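Local coordinates for glycosyl transferase family 8 (Streptococcus pneumoniae, PDB 5GVV), which transfers galactose from UDP-galactose to the terminal glucose of already glycosylated PsrP, the third step in O-glycosylation of this pneumococcal serine-rich repeat protein, at residues L222-Y228 with R242-W247; R18-T22 with W247-S251; A131-A137 with N197-Y202. Residues are numbered along the deposited sequence.

Contact 1. Residues L222-Y228 with R242-W247; sequences LPLILHY and RLREVW. With MN (manganese (II) ion), chain C.
A tyrosine hydroxyl bonds a backbone carbonyl at the start of a helical segment: Tyr228 OH donates a 2.6 Å hydrogen bond to Leu243 O, an oxygen that also accepts Val246 N at 3.1 Å. Leu243 takes a left-handed backbone (phi 76°, psi 21°). Residues 225-227 form a short extended strand; CA atoms lie 8.8 Å apart for Leu226 and Leu243, 9.0 Å for Tyr228 and Arg244, so the backbones do not pair and side chains bridge the gap. Tyr228, chi1 m, offers its ring face to the edge of Trp247 (chi1 t) in an offset edge-to-face pair, centroids of Tyr228 and the Trp247 five-membered ring 5.9 Å apart, planes at 89°. Leu226 (m, t) packs CD2 on Leu243 CD1 at 3.6 Å and CD1 on Val246 CG1 at 3.8 Å; Leu222 CD2 meets Val246 CG2 at 4.2 Å. His227 lies out of reach of 242-247, and its NE2 binds manganese at 2.1 Å, joining Asp106 and Asp108 in the DxD metal site of a GT-A glycosyltransferase.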
loop_
_atom_site.group_PDB
_atom_site.type_symbol
_atom_site.label_atom_id
_atom_site.label_comp_id
_atom_site.label_asym_id
_atom_site.label_seq_id
_atom_site.Cartn_x
_atom_site.Cartn_y
_atom_site.Cartn_z
ATOM N N LEU A 222 -11.538 -4.072 -23.824
ATOM C CA LEU A 222 -11.085 -2.961 -22.990
ATOM C C LEU A 222 -10.265 -1.954 -23.782
ATOM O O LEU A 222 -9.449 -2.338 -24.624
ATOM C CB LEU A 222 -10.239 -3.491 -21.830
ATOM C CG LEU A 222 -10.813 -3.563 -20.413
ATOM C CD1 LEU A 222 -12.314 -3.453 -20.407
ATOM C CD2 LEU A 222 -10.346 -4.839 -19.698
ATOM N N PRO A 223 -10.485 -0.654 -23.523
ATOM C CA PRO A 223 -9.597 0.359 -24.101
ATOM C C PRO A 223 -8.178 0.143 -23.574
ATOM O O PRO A 223 -8.023 -0.345 -22.449
ATOM C CB PRO A 223 -10.173 1.670 -23.564
ATOM C CG PRO A 223 -11.636 1.366 -23.317
ATOM C CD PRO A 223 -11.638 -0.059 -22.817
ATOM N N LEU A 224 -7.168 0.474 -24.374
ATOM C CA LEU A 224 -5.780 0.218 -23.991
ATOM C C LEU A 224 -5.374 0.936 -22.705
ATOM O O LEU A 224 -4.563 0.417 -21.926
ATOM C CB LEU A 224 -4.820 0.562 -25.138
ATOM C CG LEU A 224 -4.739 -0.494 -26.240
ATOM C CD1 LEU A 224 -3.981 -0.004 -27.471
ATOM C CD2 LEU A 224 -4.096 -1.750 -25.693
ATOM N N ILE A 225 -5.925 2.126 -22.476
ATOM C CA ILE A 225 -5.632 2.841 -21.234
ATOM C C ILE A 225 -6.899 3.329 -20.529
ATOM O O ILE A 225 -7.655 4.134 -21.077
ATOM C CB ILE A 225 -4.634 4.000 -21.451
ATOM C CG1 ILE A 225 -3.297 3.452 -21.959
ATOM C CG2 ILE A 225 -4.427 4.763 -20.149
ATOM C CD1 ILE A 225 -2.170 4.483 -22.081
ATOM N N LEU A 226 -7.122 2.828 -19.313
ATOM C CA LEU A 226 -8.281 3.213 -18.505
ATOM C C LEU A 226 -7.876 4.233 -17.455
ATOM O O LEU A 226 -7.063 3.926 -16.582
ATOM C CB LEU A 226 -8.866 1.994 -17.791
ATOM C CG LEU A 226 -9.566 0.924 -18.617
ATOM C CD1 LEU A 226 -9.989 -0.227 -17.725
ATOM C CD2 LEU A 226 -10.769 1.519 -19.332
ATOM N N HIS A 227 -8.467 5.424 -17.512
ATOM C CA HIS A 227 -8.101 6.507 -16.603
ATOM C C HIS A 227 -9.237 6.793 -15.622
ATOM O O HIS A 227 -10.301 7.294 -16.009
ATOM C CB HIS A 227 -7.749 7.769 -17.402
ATOM C CG HIS A 227 -7.078 8.834 -16.595
ATOM N ND1 HIS A 227 -6.687 10.045 -17.134
ATOM C CD2 HIS A 227 -6.708 8.872 -15.290
ATOM C CE1 HIS A 227 -6.116 10.778 -16.200
ATOM N NE2 HIS A 227 -6.118 10.093 -15.068
ATOM N N TYR A 228 -9.016 6.465 -14.352
ATOM C CA TYR A 228 -10.036 6.677 -13.333
ATOM C C TYR A 228 -9.974 8.086 -12.743
ATOM O O TYR A 228 -9.672 8.261 -11.555
ATOM C CB TYR A 228 -9.899 5.634 -12.221
ATOM C CG TYR A 228 -10.108 4.213 -12.695
ATOM C CD1 TYR A 228 -11.374 3.647 -12.709
ATOM C CD2 TYR A 228 -9.037 3.440 -13.119
ATOM C CE1 TYR A 228 -11.570 2.350 -13.134
ATOM C CE2 TYR A 228 -9.219 2.147 -13.556
ATOM C CZ TYR A 228 -10.488 1.608 -13.561
ATOM O OH TYR A 228 -10.672 0.315 -13.992
ATOM N N ARG A 242 -17.944 2.605 -13.635
ATOM C CA ARG A 242 -17.774 1.262 -14.182
ATOM C C ARG A 242 -16.314 0.832 -14.209
ATOM O O ARG A 242 -15.410 1.674 -14.129
ATOM C CB ARG A 242 -18.344 1.191 -15.601
ATOM C CG ARG A 242 -19.860 1.276 -15.685
ATOM C CD ARG A 242 -20.303 1.574 -17.116
ATOM N NE ARG A 242 -19.743 2.834 -17.596
ATOM C CZ ARG A 242 -19.700 3.197 -18.874
ATOM N NH1 ARG A 242 -20.185 2.393 -19.809
ATOM N NH2 ARG A 242 -19.168 4.362 -19.223
ATOM N N LEU A 243 -16.104 -0.483 -14.305
ATOM C CA LEU A 243 -14.779 -1.094 -14.492
ATOM C C LEU A 243 -13.933 -1.101 -13.224
ATOM O O LEU A 243 -12.712 -1.217 -13.291
ATOM C CB LEU A 243 -14.011 -0.450 -15.658
ATOM C CG LEU A 243 -14.706 -0.520 -17.026
ATOM C CD1 LEU A 243 -13.753 -0.108 -18.141
ATOM C CD2 LEU A 243 -15.272 -1.908 -17.282
ATOM N N ARG A 244 -14.593 -0.988 -12.077
ATOM C CA ARG A 244 -13.930 -1.073 -10.777
ATOM C C ARG A 244 -13.130 -2.371 -10.653
ATOM O O ARG A 244 -12.024 -2.386 -10.096
ATOM C CB ARG A 244 -14.981 -1.006 -9.667
ATOM C CG ARG A 244 -14.443 -1.288 -8.276
ATOM C CD ARG A 244 -15.550 -1.285 -7.238
ATOM N NE ARG A 244 -15.025 -1.594 -5.911
ATOM C CZ ARG A 244 -14.700 -0.680 -5.001
ATOM N NH1 ARG A 244 -14.860 0.611 -5.263
ATOM N NH2 ARG A 244 -14.223 -1.055 -3.821
ATOM N N GLU A 245 -13.689 -3.456 -11.181
ATOM C CA GLU A 245 -13.067 -4.779 -11.089
ATOM C C GLU A 245 -11.723 -4.882 -11.812
ATOM O O GLU A 245 -10.866 -5.693 -11.442
ATOM C CB GLU A 245 -14.019 -5.850 -11.621
ATOM C CG GLU A 245 -14.394 -5.692 -13.090
ATOM C CD GLU A 245 -15.525 -4.693 -13.315
ATOM O OE1 GLU A 245 -16.018 -4.084 -12.335
ATOM O OE2 GLU A 245 -15.924 -4.526 -14.486
ATOM N N VAL A 246 -11.536 -4.069 -12.847
ATOM C CA VAL A 246 -10.291 -4.103 -13.611
ATOM C C VAL A 246 -9.111 -3.605 -12.775
ATOM O O VAL A 246 -8.014 -4.179 -12.829
ATOM C CB VAL A 246 -10.395 -3.284 -14.904
ATOM C CG1 VAL A 246 -9.074 -3.338 -15.679
ATOM C CG2 VAL A 246 -11.550 -3.788 -15.766
ATOM N N TRP A 247 -9.331 -2.549 -11.993
ATOM C CA TRP A 247 -8.258 -1.998 -11.172
ATOM C C TRP A 247 -7.807 -3.011 -10.139
ATOM O O TRP A 247 -6.610 -3.187 -9.920
ATOM C CB TRP A 247 -8.680 -0.703 -10.463
ATOM C CG TRP A 247 -7.516 -0.029 -9.744
ATOM C CD1 TRP A 247 -6.665 0.919 -10.260
ATOM C CD2 TRP A 247 -7.069 -0.278 -8.401
ATOM N NE1 TRP A 247 -5.727 1.274 -9.317
ATOM C CE2 TRP A 247 -5.956 0.561 -8.166
ATOM C CE3 TRP A 247 -7.508 -1.116 -7.366
ATOM C CZ2 TRP A 247 -5.269 0.576 -6.941
ATOM C CZ3 TRP A 247 -6.831 -1.098 -6.153
ATOM C CH2 TRP A 247 -5.720 -0.259 -5.952
HETATM MN MN MN C . -5.422 10.789 -13.190
#

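Contact 2. Residues R18-T22 with W247-S251; sequences RQIET and WWEYS
Helices 17-30 and 244-251 cross almost at right angles: the axes of segments 18-22 and 247-251 approach to 9.9 Å with a signed crossing angle of 86°. Thr22 and Ser251 mark the near point, their CA atoms 4.9 Å apart.

Van der Waals and CH-pi packing centre on Thr22, whose CB points toward the other helix. In its m rotamer, Thr22 CG2 sits over the face of the Trp247 five-membered ring, 3.9 Å from the centroid and 22° off the normal, and 4.0 Å from Tyr250 CB. Thr22 OG1 comes within 3.4 Å of Ser251 CA. The t rotamer of Trp247 lays the indole beside helix 17-30, and strand 109-111 adds Ile110 against both Thr22 and Trp247.

Between the two segments there is no direct hydrogen bond; further along helix 17-30, Lys25 NZ bonds Ser251 O and His30 NE2 pairs with Tyr250 OH. Thr22 OG1 donates to Arg18 O at 2.7 Å, beside the main-chain bond from Thr22 N at 3.2 Å.

Water links the segments. One molecule accepts from Arg18 NH2 at 2.9 Å and pairs with Ser251 OG at 2.7 Å; a second donates to Arg18 O at 3.2 Å and lies 2.7 Å from Ser251 OG.

Arg18 packs against the two indoles, its NH2 3.5 Å from Trp248 CH2 and 3.9 Å from Trp247 CH2, while its NH1 bonds Tyr14 OH of the second subunit. The result is near-orthogonal helix packing that joins the first helix of the GT-A fold to helix 244-251, beside the subunit interface.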
loop_
_atom_site.group_PDB
_atom_site.type_symbol
_atom_site.label_atom_id
_atom_site.label_comp_id
_atom_site.label_asym_id
_atom_site.label_seq_id
_atom_site.Cartn_x
_atom_site.Cartn_y
_atom_site.Cartn_z
ATOM N N ARG A 18 0.304 2.396 -3.647
ATOM C CA ARG A 18 -0.560 1.295 -4.085
ATOM C C ARG A 18 -1.113 1.550 -5.486
ATOM O O ARG A 18 -1.330 0.613 -6.259
ATOM C CB ARG A 18 -1.717 1.054 -3.101
ATOM C CG ARG A 18 -1.315 0.328 -1.817
ATOM C CD ARG A 18 -2.507 0.086 -0.897
ATOM N NE ARG A 18 -3.448 -0.884 -1.455
ATOM C CZ ARG A 18 -4.696 -0.591 -1.805
ATOM N NH1 ARG A 18 -5.151 0.645 -1.651
ATOM N NH2 ARG A 18 -5.490 -1.530 -2.310
ATOM N N GLN A 19 -1.335 2.823 -5.809
ATOM C CA GLN A 19 -1.837 3.209 -7.126
ATOM C C GLN A 19 -0.698 3.226 -8.143
ATOM O O GLN A 19 -0.846 2.733 -9.263
ATOM C CB GLN A 19 -2.503 4.589 -7.061
ATOM C CG GLN A 19 -3.811 4.634 -6.259
ATOM C CD GLN A 19 -3.618 4.381 -4.769
ATOM O OE1 GLN A 19 -2.706 4.927 -4.147
ATOM N NE2 GLN A 19 -4.465 3.534 -4.196
ATOM N N ILE A 20 0.438 3.796 -7.750
ATOM C CA ILE A 20 1.614 3.814 -8.613
ATOM C C ILE A 20 2.014 2.396 -8.991
ATOM O O ILE A 20 2.246 2.108 -10.164
ATOM C CB ILE A 20 2.813 4.503 -7.929
ATOM C CG1 ILE A 20 2.472 5.949 -7.575
ATOM C CG2 ILE A 20 4.066 4.440 -8.819
ATOM C CD1 ILE A 20 3.504 6.611 -6.667
ATOM N N GLU A 21 2.088 1.507 -8.004
ATOM C CA GLU A 21 2.540 0.144 -8.262
ATOM C C GLU A 21 1.555 -0.635 -9.123
ATOM O O GLU A 21 1.965 -1.406 -9.991
ATOM C CB GLU A 21 2.822 -0.610 -6.952
ATOM C CG GLU A 21 3.540 -1.938 -7.178
ATOM C CD GLU A 21 4.020 -2.593 -5.894
ATOM O OE1 GLU A 21 4.062 -1.911 -4.844
ATOM O OE2 GLU A 21 4.355 -3.797 -5.943
ATOM N N THR A 22 0.261 -0.440 -8.873
ATOM C CA THR A 22 -0.784 -1.054 -9.688
ATOM C C THR A 22 -0.718 -0.595 -11.148
ATOM O O THR A 22 -0.843 -1.403 -12.066
ATOM C CB THR A 22 -2.176 -0.753 -9.121
ATOM O OG1 THR A 22 -2.296 -1.353 -7.823
ATOM C CG2 THR A 22 -3.261 -1.323 -10.026
ATOM N N TRP A 247 -9.331 -2.549 -11.993
ATOM C CA TRP A 247 -8.258 -1.998 -11.172
ATOM C C TRP A 247 -7.807 -3.011 -10.139
ATOM O O TRP A 247 -6.610 -3.187 -9.920
ATOM C CB TRP A 247 -8.680 -0.703 -10.463
ATOM C CG TRP A 247 -7.516 -0.029 -9.744
ATOM C CD1 TRP A 247 -6.665 0.919 -10.260
ATOM C CD2 TRP A 247 -7.069 -0.278 -8.401
ATOM N NE1 TRP A 247 -5.727 1.274 -9.317
ATOM C CE2 TRP A 247 -5.956 0.561 -8.166
ATOM C CE3 TRP A 247 -7.508 -1.116 -7.366
ATOM C CZ2 TRP A 247 -5.269 0.576 -6.941
ATOM C CZ3 TRP A 247 -6.831 -1.098 -6.153
ATOM C CH2 TRP A 247 -5.720 -0.259 -5.952
ATOM N N TRP A 248 -8.770 -3.668 -9.499
ATOM C CA TRP A 248 -8.452 -4.640 -8.465
ATOM C C TRP A 248 -7.719 -5.855 -9.024
ATOM O O TRP A 248 -6.830 -6.407 -8.368
ATOM C CB TRP A 248 -9.720 -5.035 -7.702
ATOM C CG TRP A 248 -10.099 -3.959 -6.746
ATOM C CD1 TRP A 248 -11.053 -2.998 -6.920
ATOM C CD2 TRP A 248 -9.482 -3.686 -5.484
ATOM N NE1 TRP A 248 -11.085 -2.161 -5.833
ATOM C CE2 TRP A 248 -10.128 -2.563 -4.933
ATOM C CE3 TRP A 248 -8.453 -4.294 -4.758
ATOM C CZ2 TRP A 248 -9.776 -2.031 -3.692
ATOM C CZ3 TRP A 248 -8.101 -3.763 -3.521
ATOM C CH2 TRP A 248 -8.761 -2.646 -3.002
ATOM N N GLU A 249 -8.084 -6.259 -10.236
ATOM C CA GLU A 249 -7.431 -7.373 -10.913
ATOM C C GLU A 249 -5.919 -7.160 -11.021
ATOM O O GLU A 249 -5.133 -8.096 -10.844
ATOM C CB GLU A 249 -8.036 -7.546 -12.302
ATOM C CG GLU A 249 -7.455 -8.694 -13.107
ATOM C CD GLU A 249 -8.175 -8.879 -14.430
ATOM O OE1 GLU A 249 -8.191 -10.023 -14.939
ATOM O OE2 GLU A 249 -8.735 -7.885 -14.950
ATOM N N TYR A 250 -5.504 -5.928 -11.304
ATOM C CA TYR A 250 -4.078 -5.642 -11.378
ATOM C C TYR A 250 -3.450 -5.350 -10.016
ATOM O O TYR A 250 -2.289 -5.697 -9.778
ATOM C CB TYR A 250 -3.804 -4.520 -12.379
ATOM C CG TYR A 250 -3.994 -4.963 -13.807
ATOM C CD1 TYR A 250 -2.980 -5.630 -14.485
ATOM C CD2 TYR A 250 -5.186 -4.730 -14.474
ATOM C CE1 TYR A 250 -3.149 -6.045 -15.794
ATOM C CE2 TYR A 250 -5.362 -5.142 -15.778
ATOM C CZ TYR A 250 -4.339 -5.798 -16.432
ATOM O OH TYR A 250 -4.510 -6.210 -17.738
ATOM N N SER A 251 -4.207 -4.726 -9.117
ATOM C CA SER A 251 -3.695 -4.453 -7.773
ATOM C C SER A 251 -3.328 -5.742 -7.031
ATOM O O SER A 251 -2.312 -5.802 -6.325
ATOM C CB SER A 251 -4.719 -3.662 -6.956
ATOM O OG SER A 251 -4.267 -3.473 -5.624
HETATM O O HOH W 1 -4.897 -4.237 -3.072
HETATM O O HOH W 2 -2.086 -2.181 -4.782
#

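Contact 3. Residues A131-A137 with N197-Y202; sequences ARSCFGA and NFQIGY
Ala131 starts the contact: its CB lies 3.6 Å from Asn197 CB, the CA atoms are 6.0 Å apart, and a water accepts from both Ala131 N (2.7 Å) and Asn197 ND2 (2.9 Å), which also bonds Asn142 OD1. The CA-to-CB bond of Arg132 points away and its guanidinium forms a salt bridge with Asp194, but its O accepts Gln199 NE2 at 3.1 Å. The same NE2 donates to Asn197 O at 3.0 Å. Past Ser133, Cys134 N donates to Gln199 OE1 at 2.7 Å, so one side-chain amide satisfies main-chain groups of two loops. Gln199 (chi1 m; phi -84°, psi 71°) centres an inverse gamma turn, Ile200 N bonding Phe198 O at 2.9 Å. These loops follow strands 128-131 and 189-192 of the GT-A sheet, and Asn197 OD1 is hydrogen-bonded to ND1 of the manganese ligand His227. Cys134, with left-handed phi/psi of 45°/58°, sets CB 3.8 Å from the Tyr202 ring centroid, a CH-pi contact 9° off the normal; its SG is oblique, 3.9 Å from that centroid. Phe135, also left-handed (59°/15°), points its edge at the face of Phe198, centroids 4.8 Å apart, planes at 77°. Ala137 CB rests 3.4 Å from Tyr202 OH.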
loop_
_atom_site.group_PDB
_atom_site.type_symbol
_atom_site.label_atom_id
_atom_site.label_comp_id
_atom_site.label_asym_id
_atom_site.label_seq_id
_atom_site.Cartn_x
_atom_site.Cartn_y
_atom_site.Cartn_z
ATOM N N ALA A 131 -4.900 12.890 -25.510
ATOM C CA ALA A 131 -6.307 12.646 -25.825
ATOM C C ALA A 131 -7.162 13.807 -25.337
ATOM O O ALA A 131 -6.791 14.502 -24.390
ATOM C CB ALA A 131 -6.789 11.336 -25.190
ATOM N N ARG A 132 -8.320 14.000 -25.962
ATOM C CA ARG A 132 -9.238 15.055 -25.553
ATOM C C ARG A 132 -9.794 14.778 -24.167
ATOM O O ARG A 132 -9.799 13.634 -23.707
ATOM C CB ARG A 132 -10.389 15.175 -26.552
ATOM C CG ARG A 132 -11.262 13.935 -26.628
ATOM C CD ARG A 132 -12.252 14.013 -27.780
ATOM N NE ARG A 132 -12.902 12.727 -28.025
ATOM C CZ ARG A 132 -13.922 12.558 -28.863
ATOM N NH1 ARG A 132 -14.418 13.593 -29.522
ATOM N NH2 ARG A 132 -14.453 11.358 -29.032
ATOM N N SER A 133 -10.275 15.829 -23.508
ATOM C CA SER A 133 -10.822 15.703 -22.161
ATOM C C SER A 133 -12.256 15.172 -22.175
ATOM O O SER A 133 -13.140 15.759 -22.810
ATOM C CB SER A 133 -10.756 17.051 -21.434
ATOM O OG SER A 133 -11.386 16.985 -20.166
ATOM N N CYS A 134 -12.467 14.055 -21.475
ATOM C CA CYS A 134 -13.784 13.430 -21.321
ATOM C C CYS A 134 -14.593 13.327 -22.613
ATOM O O CYS A 134 -15.701 13.861 -22.698
ATOM C CB CYS A 134 -14.601 14.161 -20.252
ATOM S SG CYS A 134 -13.748 14.302 -18.669
ATOM N N PHE A 135 -14.028 12.654 -23.614
ATOM C CA PHE A 135 -14.733 12.368 -24.863
ATOM C C PHE A 135 -15.204 13.626 -25.592
ATOM O O PHE A 135 -16.031 13.546 -26.508
ATOM C CB PHE A 135 -15.919 11.425 -24.602
ATOM C CG PHE A 135 -15.538 10.167 -23.872
ATOM C CD1 PHE A 135 -14.996 9.090 -24.561
ATOM C CD2 PHE A 135 -15.711 10.065 -22.498
ATOM C CE1 PHE A 135 -14.633 7.930 -23.895
ATOM C CE2 PHE A 135 -15.352 8.908 -21.821
ATOM C CZ PHE A 135 -14.818 7.836 -22.525
ATOM N N GLY A 136 -14.673 14.779 -25.185
ATOM C CA GLY A 136 -15.044 16.052 -25.779
ATOM C C GLY A 136 -15.945 16.903 -24.896
ATOM O O GLY A 136 -16.346 18.002 -25.286
ATOM N N ALA A 137 -16.268 16.398 -23.707
ATOM C CA ALA A 137 -17.120 17.127 -22.764
ATOM C C ALA A 137 -16.376 18.291 -22.156
ATOM O O ALA A 137 -16.935 19.380 -21.984
ATOM C CB ALA A 137 -17.615 16.205 -21.665
ATOM N N ASN A 197 -6.436 7.049 -23.571
ATOM C CA ASN A 197 -6.706 7.745 -22.317
ATOM C C ASN A 197 -8.217 7.741 -22.126
ATOM O O ASN A 197 -8.875 8.778 -22.258
ATOM C CB ASN A 197 -6.183 9.181 -22.364
ATOM C CG ASN A 197 -6.209 9.863 -21.003
ATOM O OD1 ASN A 197 -6.840 9.387 -20.057
ATOM N ND2 ASN A 197 -5.538 10.999 -20.912
ATOM N N PHE A 198 -8.763 6.564 -21.839
ATOM C CA PHE A 198 -10.208 6.378 -21.777
ATOM C C PHE A 198 -10.686 6.710 -20.371
ATOM O O PHE A 198 -10.496 5.925 -19.425
ATOM C CB PHE A 198 -10.565 4.939 -22.152
ATOM C CG PHE A 198 -12.027 4.727 -22.464
ATOM C CD1 PHE A 198 -12.939 4.479 -21.447
ATOM C CD2 PHE A 198 -12.483 4.774 -23.778
ATOM C CE1 PHE A 198 -14.290 4.282 -21.733
ATOM C CE2 PHE A 198 -13.829 4.573 -24.072
ATOM C CZ PHE A 198 -14.730 4.326 -23.044
ATOM N N GLN A 199 -11.307 7.877 -20.239
ATOM C CA GLN A 199 -11.615 8.434 -18.928
ATOM C C GLN A 199 -12.908 7.889 -18.325
ATOM O O GLN A 199 -13.921 8.588 -18.203
ATOM C CB GLN A 199 -11.581 9.962 -18.998
ATOM C CG GLN A 199 -10.172 10.477 -19.349
ATOM C CD GLN A 199 -10.187 11.708 -20.229
ATOM O OE1 GLN A 199 -10.775 12.726 -19.869
ATOM N NE2 GLN A 199 -9.537 11.624 -21.392
ATOM N N ILE A 200 -12.841 6.622 -17.930
ATOM C CA ILE A 200 -13.965 5.921 -17.329
ATOM C C ILE A 200 -14.360 6.551 -15.988
ATOM O O ILE A 200 -15.466 6.333 -15.483
ATOM C CB ILE A 200 -13.620 4.427 -17.147
ATOM C CG1 ILE A 200 -14.883 3.585 -16.959
ATOM C CG2 ILE A 200 -12.633 4.229 -16.002
ATOM C CD1 ILE A 200 -15.607 3.284 -18.257
ATOM N N GLY A 201 -13.458 7.349 -15.420
ATOM C CA GLY A 201 -13.742 8.039 -14.174
ATOM C C GLY A 201 -14.781 9.137 -14.346
ATOM O O GLY A 201 -15.349 9.623 -13.361
ATOM N N TYR A 202 -15.040 9.522 -15.595
ATOM C CA TYR A 202 -16.008 10.580 -15.889
ATOM C C TYR A 202 -17.456 10.121 -15.712
ATOM O O TYR A 202 -18.379 10.940 -15.779
ATOM C CB TYR A 202 -15.799 11.119 -17.311
ATOM C CG TYR A 202 -16.689 12.296 -17.677
ATOM C CD1 TYR A 202 -16.602 13.501 -16.986
ATOM C CD2 TYR A 202 -17.612 12.202 -18.714
ATOM C CE1 TYR A 202 -17.408 14.578 -17.319
ATOM C CE2 TYR A 202 -18.426 13.271 -19.049
ATOM C CZ TYR A 202 -18.318 14.457 -18.346
ATOM O OH TYR A 202 -19.122 15.529 -18.674
HETATM O O HOH W 3 -4.172 12.529 -22.928
#

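In the fold
Trp247 joins contacts 1 and 2, whose centres are 11 Å apart: in one it meets Tyr228, in the other Thr22, so helix 244-251 bears on both strand 225-227 and helix 17-30. Contacts 1 and 3, with centres 12 Å apart, touch directly: probable hydrogen bonds run from Phe198 N to Ile225 O and from His227 N to Phe198 O, both 2.8 Å, and Pro223 CG packs 3.5 Å from Phe198 CG. Contacts 2 and 3 stay about 8 Å apart at their nearest atoms. Contact 1 supplies a metal ligand, His227; contacts 3 and 2 stand further back, the side chains of Asn197 and Gln19 about 7 and 9 Å from the manganese.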